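Local coordinates for ribosomal-protein-serine acetyltransferase, putative (Vibrio cholerae O1 biovar eltor, PDB 2FCK) that probably transfers an acetyl group to the N-terminal serine or alanine of a protein, as a GNAT-family acetyltransferase, at residues M86-N90 with A118-L122; R134-C139 with G174-L179. Residues are numbered along the deposited sequence.

A GNAT acetyltransferase is organised round one mixed beta sheet, and the two contacts sample two ways in which its parts adhere. Contact 1 lays helix 114-129 against strand 83-93 through apolar side chains, some of which rest on the facing backbone; contact 2 zips strand 134-139 to strand 170-179 through backbone hydrogen bonds. Both segments of contact 1 precede those of contact 2, and its helix leads into strand 134-139. The contact centres lie about 13 Å apart, the nearest atoms about 5 Å. Strand 98-105 joins strands 83-93 and 134-139 into one sheet, and helix 114-129 packs on it, touching V87 and I89 at contact 1, L135 and L179 at contact 2.

Contact 1: residues M86-N90 with A118-L122; sequences MVAIN and ALTAL
How a helix beds on a sheet without a single hydrogen bond between them is well illustrated by M86-N90 and A118-L122. The strand is extended, its residues 86 to 89 at phi -90 to -144° and psi 112 to 148°, and N90 then leaves the extended region (phi -80°, psi -41°); the helix is regular alpha, L122 N bonding to A118 O at 3.1 Å. Their short axes run nearly parallel, 25° apart (signed crossing -25°) and 8.6 Å at closest approach, with V87 CA 6.2 Å from L119 CA.

V87 is the bump of the strand. Its CB points at the helix and, in the m rotamer, CG1 comes 3.9 Å from A118 CB and 4.0 Å from L119 N; the small alanine lets it approach the helix backbone. One turn after A118, L122 (chi1 t, chi2 p) extends toward the strand, where its CD2 lies 4.0 Å from V87 CB and 3.6 Å from A88 C, resting on the backbone because the A88 side chain points away. I89 (m, t) starts out sideways, yet its CG1 returns to 4.0 Å from L122 CD1. L122 thus fits among V87, the A88 backbone and I89. The contact buries 242 Å² and its side-chain contacts are all apolar, as expected for the alpha/beta core of a GNAT domain.

Helix 114-129 runs roughly along strand 83-93 while its side chains also touch the neighbouring strands: L122 meets F73 and A118 meets V75 of strand 71-77, A118 reaches L15 of strand 15-18, and L119 joins V87 on Y103 of strand 98-105.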
# COMPACT_ATOMS: atom_id res chain seq x y z
N MSE A 86 2.83 16.76 -13.21
CA MSE A 86 3.26 15.35 -13.12
C MSE A 86 2.07 14.51 -12.66
O MSE A 86 1.20 14.99 -11.91
CB MSE A 86 4.42 15.20 -12.16
CG MSE A 86 5.72 15.83 -12.67
SE MSE A 86 7.19 15.35 -11.45
CE MSE A 86 7.57 13.61 -12.27
N VAL A 87 2.03 13.27 -13.13
CA VAL A 87 1.14 12.26 -12.58
C VAL A 87 2.01 11.06 -12.27
O VAL A 87 2.97 10.78 -13.02
CB VAL A 87 -0.03 11.90 -13.56
CG1 VAL A 87 -1.01 13.12 -13.75
CG2 VAL A 87 0.50 11.32 -14.92
N ALA A 88 1.72 10.39 -11.17
CA ALA A 88 2.60 9.29 -10.77
C ALA A 88 1.88 8.10 -10.23
O ALA A 88 0.89 8.27 -9.50
CB ALA A 88 3.60 9.78 -9.74
N ILE A 89 2.44 6.92 -10.48
CA ILE A 89 2.13 5.76 -9.62
C ILE A 89 3.19 5.81 -8.52
O ILE A 89 4.40 5.62 -8.78
CB ILE A 89 2.22 4.40 -10.35
CG1 ILE A 89 1.28 4.36 -11.56
CG2 ILE A 89 1.84 3.25 -9.39
CD1 ILE A 89 1.59 3.27 -12.57
N ASN A 90 2.75 6.11 -7.30
CA ASN A 90 3.69 6.26 -6.22
C ASN A 90 4.14 4.94 -5.65
O ASN A 90 5.30 4.83 -5.27
CB ASN A 90 3.07 7.07 -5.08
CG ASN A 90 2.88 8.49 -5.40
OD1 ASN A 90 3.70 9.10 -6.09
ND2 ASN A 90 1.80 9.07 -4.87
N ALA A 118 -4.41 14.06 -18.30
CA ALA A 118 -3.24 13.33 -17.85
C ALA A 118 -3.59 12.24 -16.80
O ALA A 118 -3.13 11.09 -16.87
CB ALA A 118 -2.22 14.32 -17.26
N LEU A 119 -4.40 12.61 -15.81
CA LEU A 119 -4.68 11.66 -14.74
C LEU A 119 -5.56 10.52 -15.26
O LEU A 119 -5.37 9.35 -14.91
CB LEU A 119 -5.29 12.37 -13.50
CG LEU A 119 -5.56 11.51 -12.28
CD1 LEU A 119 -4.27 10.91 -11.80
CD2 LEU A 119 -6.18 12.40 -11.16
N THR A 120 -6.51 10.85 -16.16
CA THR A 120 -7.34 9.79 -16.73
C THR A 120 -6.47 8.81 -17.56
O THR A 120 -6.68 7.59 -17.49
CB THR A 120 -8.46 10.39 -17.62
OG1 THR A 120 -9.37 11.13 -16.76
CG2 THR A 120 -9.24 9.30 -18.37
N ALA A 121 -5.48 9.35 -18.29
CA ALA A 121 -4.56 8.49 -19.07
C ALA A 121 -3.87 7.49 -18.14
O ALA A 121 -3.80 6.27 -18.42
CB ALA A 121 -3.54 9.36 -19.80
N LEU A 122 -3.46 8.00 -16.97
CA LEU A 122 -2.72 7.14 -16.05
C LEU A 122 -3.65 6.09 -15.45
O LEU A 122 -3.31 4.92 -15.30
CB LEU A 122 -2.04 7.99 -14.97
CG LEU A 122 -1.19 7.17 -13.97
CD1 LEU A 122 -0.06 6.43 -14.71
CD2 LEU A 122 -0.63 8.05 -12.83

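Contact 2: residues R134-C139 with G174-L179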
# COMPACT_ATOMS: atom_id res chain seq x y z
N ARG A 134 -8.03 -1.65 -8.13
CA ARG A 134 -8.30 -0.51 -7.27
C ARG A 134 -7.12 0.45 -7.29
O ARG A 134 -5.95 0.03 -7.24
CB ARG A 134 -8.49 -1.00 -5.81
CG ARG A 134 -8.77 0.13 -4.81
CD ARG A 134 -9.17 -0.44 -3.38
NE ARG A 134 -9.08 0.62 -2.36
CZ ARG A 134 -10.09 1.39 -1.95
NH1 ARG A 134 -11.32 1.20 -2.40
NH2 ARG A 134 -9.87 2.37 -1.09
N LEU A 135 -7.41 1.76 -7.29
CA LEU A 135 -6.36 2.77 -7.12
C LEU A 135 -6.77 3.68 -5.97
O LEU A 135 -7.94 3.98 -5.84
CB LEU A 135 -6.23 3.62 -8.39
CG LEU A 135 -5.90 2.83 -9.69
CD1 LEU A 135 -6.02 3.74 -10.94
CD2 LEU A 135 -4.54 2.22 -9.63
N GLU A 136 -5.81 4.09 -5.15
CA GLU A 136 -6.03 5.13 -4.12
C GLU A 136 -5.27 6.44 -4.46
O GLU A 136 -4.08 6.40 -4.85
CB GLU A 136 -5.61 4.60 -2.77
CG GLU A 136 -6.71 3.63 -2.26
CD GLU A 136 -6.44 3.05 -0.87
OE1 GLU A 136 -5.38 3.35 -0.26
OE2 GLU A 136 -7.28 2.23 -0.44
N ILE A 137 -5.95 7.56 -4.29
CA ILE A 137 -5.37 8.91 -4.29
C ILE A 137 -5.44 9.47 -2.88
O ILE A 137 -6.49 9.29 -2.27
CB ILE A 137 -6.16 9.77 -5.23
CG1 ILE A 137 -5.92 9.29 -6.67
CG2 ILE A 137 -5.78 11.26 -5.12
CD1 ILE A 137 -6.94 9.74 -7.59
N VAL A 138 -4.35 10.05 -2.35
CA VAL A 138 -4.37 10.68 -1.01
C VAL A 138 -4.17 12.17 -1.22
O VAL A 138 -3.16 12.56 -1.80
CB VAL A 138 -3.22 10.17 -0.08
CG1 VAL A 138 -3.34 10.81 1.33
CG2 VAL A 138 -3.33 8.65 -0.01
N CYS A 139 -5.12 12.98 -0.79
CA CYS A 139 -4.96 14.43 -0.94
C CYS A 139 -4.74 15.08 0.40
O CYS A 139 -5.31 14.66 1.40
CB CYS A 139 -6.23 15.05 -1.56
SG CYS A 139 -6.45 14.55 -3.28
N GLY A 174 -4.52 12.51 5.66
CA GLY A 174 -4.88 12.70 4.23
C GLY A 174 -6.23 12.13 3.89
O GLY A 174 -6.73 11.21 4.54
N ILE A 175 -6.87 12.73 2.88
CA ILE A 175 -8.14 12.22 2.41
C ILE A 175 -7.87 11.17 1.34
O ILE A 175 -7.17 11.40 0.36
CB ILE A 175 -8.98 13.33 1.73
CG1 ILE A 175 -9.14 14.55 2.64
CG2 ILE A 175 -10.28 12.69 1.24
CD1 ILE A 175 -9.67 15.84 1.91
N VAL A 176 -8.45 9.99 1.55
CA VAL A 176 -8.31 8.88 0.61
C VAL A 176 -9.48 8.88 -0.36
O VAL A 176 -10.64 8.87 0.08
CB VAL A 176 -8.31 7.55 1.43
CG1 VAL A 176 -8.32 6.35 0.49
CG2 VAL A 176 -7.14 7.58 2.41
N PHE A 177 -9.15 8.91 -1.66
CA PHE A 177 -10.14 8.68 -2.71
C PHE A 177 -9.81 7.35 -3.38
O PHE A 177 -8.62 7.00 -3.52
CB PHE A 177 -10.04 9.79 -3.77
CG PHE A 177 -10.38 11.16 -3.26
CD1 PHE A 177 -11.64 11.71 -3.48
CD2 PHE A 177 -9.42 11.89 -2.55
CE1 PHE A 177 -11.93 12.99 -3.01
CE2 PHE A 177 -9.67 13.16 -2.08
CZ PHE A 177 -10.97 13.71 -2.29
N SER A 178 -10.83 6.67 -3.91
CA SER A 178 -10.61 5.44 -4.64
C SER A 178 -11.19 5.48 -6.05
O SER A 178 -12.14 6.21 -6.33
CB SER A 178 -11.24 4.24 -3.90
OG SER A 178 -12.65 4.32 -4.00
N LEU A 179 -10.60 4.66 -6.90
CA LEU A 179 -11.15 4.36 -8.22
C LEU A 179 -11.16 2.85 -8.37
O LEU A 179 -10.17 2.19 -8.01
CB LEU A 179 -10.22 4.95 -9.31
CG LEU A 179 -10.08 6.46 -9.31
CD1 LEU A 179 -8.64 6.88 -9.46
CD2 LEU A 179 -10.91 6.99 -10.41
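Antiparallel pairing joins R134-C139 and G174-L179 in the GNAT sheet, their axes 4.5 Å apart at closest approach and 155° apart in direction. G174 lays its bare CA 3.8 Å from V138 CG1; an ideal CB there would clash with that methyl. I175 pairs with C139 through two hydrogen bonds, I175 N to C139 O (2.9 Å) and C139 N to I175 O (2.8 Å). V176 faces V138 in a non-hydrogen-bonded pair and sets CG1 4.0 Å from E136 CD. F177 and I137 exchange a second pair of hydrogen bonds, F177 N to I137 O and I137 N to F177 O, both 2.8 Å. S178 pairs with E136 on the face of V138 and V176; its CB lies over the R134 guanidinium, 3.4 Å from R134 NH1, and its OG hydrogen-bonds to E158 OE2. R134 NH2 forms a salt bridge with E136 OE2 at 2.7 Å, while R134 NH1 hydrogen-bonds to P162 O of the second subunit. L179 closes the ladder (L179 N to L135 O and L135 N to L179 O, both 2.9 Å) and packs against I123 and F127 of helix 114-129. On the face of L135, I137 and L179, C139 SG lies 3.7 Å from F177 CE2, an oblique sulfur-aromatic contact.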